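Local coordinates for protein Lpg2148(MvcA) (Legionella pneumophila subsp. pneumophila str. Philadelphia 1, PDB 6K11) that probably acts as a deamidase-type deubiquitinase that removes ubiquitin from the host enzyme UBE2N and so regulates its activity during Legionella infection, at residues 360-363 and 364-368. Numbering follows the deposited sequence.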
ATOM      1  N   ASP A 360       9.748  23.324  15.399  1.00 27.70           N
ATOM      2  CA  ASP A 360       8.863  24.485  15.522  1.00 31.56           C
ATOM      3  C   ASP A 360       8.035  24.704  14.259  1.00 32.58           C
ATOM      4  O   ASP A 360       6.857  25.070  14.335  1.00 30.92           O
ATOM      5  CB  ASP A 360       9.674  25.758  15.811  1.00 31.65           C
ATOM      6  CG  ASP A 360      10.437  25.701  17.128  1.00 37.20           C
ATOM      7  OD1 ASP A 360       9.883  25.182  18.139  1.00 34.39           O
ATOM      8  OD2 ASP A 360      11.593  26.199  17.153  1.00 36.36           O
ATOM      9  N   LYS A 361       8.652  24.552  13.083  1.00 29.93           N
ATOM     10  CA  LYS A 361       7.915  24.766  11.840  1.00 29.76           C
ATOM     11  C   LYS A 361       6.875  23.676  11.618  1.00 29.28           C
ATOM     12  O   LYS A 361       5.773  23.950  11.123  1.00 28.18           O
ATOM     13  CB  LYS A 361       8.883  24.830  10.655  1.00 29.71           C
ATOM     14  CG  LYS A 361       9.944  25.932  10.732  1.00 32.64           C
ATOM     15  CD  LYS A 361      10.662  26.084   9.376  1.00 34.68           C
ATOM     16  CE  LYS A 361      11.849  27.056   9.452  1.00 36.27           C
ATOM     17  NZ  LYS A 361      11.410  28.442   9.746  1.00 34.84           N
ATOM     18  N   VAL A 362       7.200  22.429  11.977  1.00 29.87           N
ATOM     19  CA  VAL A 362       6.210  21.354  11.847  1.00 27.30           C
ATOM     20  C   VAL A 362       5.000  21.634  12.736  1.00 29.65           C
ATOM     21  O   VAL A 362       3.850  21.452  12.310  1.00 29.66           O
ATOM     22  CB  VAL A 362       6.853  19.981  12.152  1.00 34.53           C
ATOM     23  CG1 VAL A 362       5.784  18.878  12.236  1.00 33.33           C
ATOM     24  CG2 VAL A 362       7.894  19.626  11.072  1.00 31.13           C
ATOM     25  N   GLU A 363       5.235  22.123  13.967  1.00 32.84           N
ATOM     26  CA  GLU A 363       4.123  22.478  14.855  1.00 31.31           C
ATOM     27  C   GLU A 363       3.307  23.645  14.299  1.00 32.72           C
ATOM     28  O   GLU A 363       2.083  23.677  14.452  1.00 32.75           O
ATOM     29  CB  GLU A 363       4.624  22.835  16.255  1.00 33.07           C
ATOM     30  CG  GLU A 363       5.129  21.626  17.082  1.00 34.11           C
ATOM     31  CD  GLU A 363       4.117  20.500  17.144  1.00 39.29           C
ATOM     32  OE1 GLU A 363       3.009  20.712  17.706  1.00 40.23           O
ATOM     33  OE2 GLU A 363       4.417  19.406  16.609  1.00 37.86           O
ATOM     34  N   ASN A 364       3.972  24.634  13.691  1.00 32.28           N
ATOM     35  CA  ASN A 364       3.231  25.717  13.038  1.00 34.25           C
ATOM     36  C   ASN A 364       2.319  25.169  11.946  1.00 30.61           C
ATOM     37  O   ASN A 364       1.149  25.567  11.838  1.00 33.06           O
ATOM     38  CB  ASN A 364       4.212  26.740  12.464  1.00 36.26           C
ATOM     39  CG  ASN A 364       3.524  27.820  11.620  1.00 40.89           C
ATOM     40  OD1 ASN A 364       3.545  27.773  10.375  1.00 35.81           O
ATOM     41  ND2 ASN A 364       2.917  28.797  12.294  1.00 38.94           N
ATOM     42  N   TYR A 365       2.845  24.247  11.130  1.00 28.32           N
ATOM     43  CA  TYR A 365       2.069  23.643  10.053  1.00 29.73           C
ATOM     44  C   TYR A 365       0.875  22.863  10.599  1.00 32.45           C
ATOM     45  O   TYR A 365      -0.250  22.985  10.092  1.00 28.75           O
ATOM     46  CB  TYR A 365       2.983  22.733   9.236  1.00 29.13           C
ATOM     47  CG  TYR A 365       2.355  22.118   8.015  1.00 33.41           C
ATOM     48  CD1 TYR A 365       2.290  22.827   6.807  1.00 28.31           C
ATOM     49  CD2 TYR A 365       1.866  20.821   8.045  1.00 28.34           C
ATOM     50  CE1 TYR A 365       1.721  22.249   5.686  1.00 29.20           C
ATOM     51  CE2 TYR A 365       1.317  20.235   6.929  1.00 31.58           C
ATOM     52  CZ  TYR A 365       1.244  20.957   5.750  1.00 31.22           C
ATOM     53  OH  TYR A 365       0.677  20.359   4.654  1.00 31.20           O
ATOM     54  N   ARG A 366       1.116  22.021  11.611  1.00 31.35           N
ATOM     55  CA  ARG A 366       0.031  21.264  12.233  1.00 33.58           C
ATOM     56  C   ARG A 366      -1.030  22.186  12.817  1.00 31.04           C
ATOM     57  O   ARG A 366      -2.230  21.920  12.686  1.00 31.88           O
ATOM     58  CB  ARG A 366       0.576  20.367  13.347  1.00 34.30           C
ATOM     59  CG  ARG A 366       1.324  19.140  12.898  1.00 32.51           C
ATOM     60  CD  ARG A 366       2.118  18.600  14.089  1.00 37.47           C
ATOM     61  NE  ARG A 366       2.570  17.242  13.830  1.00 43.29           N
ATOM     62  CZ  ARG A 366       3.354  16.537  14.640  1.00 44.63           C
ATOM     63  NH1 ARG A 366       3.797  17.059  15.785  1.00 39.18           N
ATOM     64  NH2 ARG A 366       3.688  15.301  14.296  1.00 42.17           N
ATOM     65  N   ASN A 367      -0.608  23.246  13.507  1.00 31.68           N
ATOM     66  CA  ASN A 367      -1.576  24.122  14.164  1.00 32.54           C
ATOM     67  C   ASN A 367      -2.427  24.865  13.135  1.00 35.71           C
ATOM     68  O   ASN A 367      -3.634  25.053  13.338  1.00 32.53           O
ATOM     69  CB  ASN A 367      -0.861  25.105  15.099  1.00 29.06           C
ATOM     70  CG  ASN A 367      -0.200  24.399  16.301  1.00 39.94           C
ATOM     71  OD1 ASN A 367      -0.441  23.224  16.546  1.00 42.19           O
ATOM     72  ND2 ASN A 367       0.635  25.117  17.030  1.00 40.14           N
ATOM     73  N   ARG A 368      -1.827  25.260  12.008  1.00 31.08           N
ATOM     74  CA  ARG A 368      -2.588  25.954  10.976  1.00 33.35           C
ATOM     75  C   ARG A 368      -3.528  25.008  10.241  1.00 33.27           C
ATOM     76  O   ARG A 368      -4.620  25.419   9.847  1.00 35.00           O
ATOM     77  CB  ARG A 368      -1.642  26.656   9.988  1.00 34.34           C
ATOM     78  CG  ARG A 368      -0.863  27.813  10.616  1.00 34.41           C
ATOM     79  CD  ARG A 368       0.413  28.164   9.837  1.00 38.81           C
ATOM     80  NE  ARG A 368       0.153  28.509   8.440  1.00 38.46           N
ATOM     81  CZ  ARG A 368       1.091  28.944   7.604  1.00 43.36           C
ATOM     82  NH1 ARG A 368       2.344  29.085   8.031  1.00 37.29           N
ATOM     83  NH2 ARG A 368       0.783  29.232   6.346  1.00 40.46           N
TER
HETATM   84  O   HOH W   1       0.492  20.758  17.470  1.00 40.21           O
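E363 and R366 meet one turn apart in a salt bridge, E363 OE2 to R366 NH1 at 2.6 Å. Carboxylate and guanidinium do not lie flat against each other: their planes stand 78° apart, NH1 meets OE2 nearly along its C-O axis, and the N-H points only roughly at it (135°). A bend at chi2 (-52°) turns the E363 carboxylate toward R366, which runs extended from CG to NE to reach it. V362 CG1 lies over one face of the guanidinium, offset toward its rim, 3.9 Å from R366 NE, while OE2 comes in near the edge, tilted out of the plane. The remaining carboxylate oxygen, OE1, takes a bond from a water that also donates to N367 OD1, so E363 is tied to both i+3 and i+4. All this sits on an early part of the C-terminal helix 358-381, at the surface, where regular i to i+4 backbone bonds such as R366 N to V362 O (2.9 Å) hold the turns. The buried Y365 ring packs on L31 and F349, and its OH bonds V26 O. Further round the helix, R368 NH1 donates a hydrogen bond to N364 OD1 (2.9 Å), in the carbonyl plane on a lone pair.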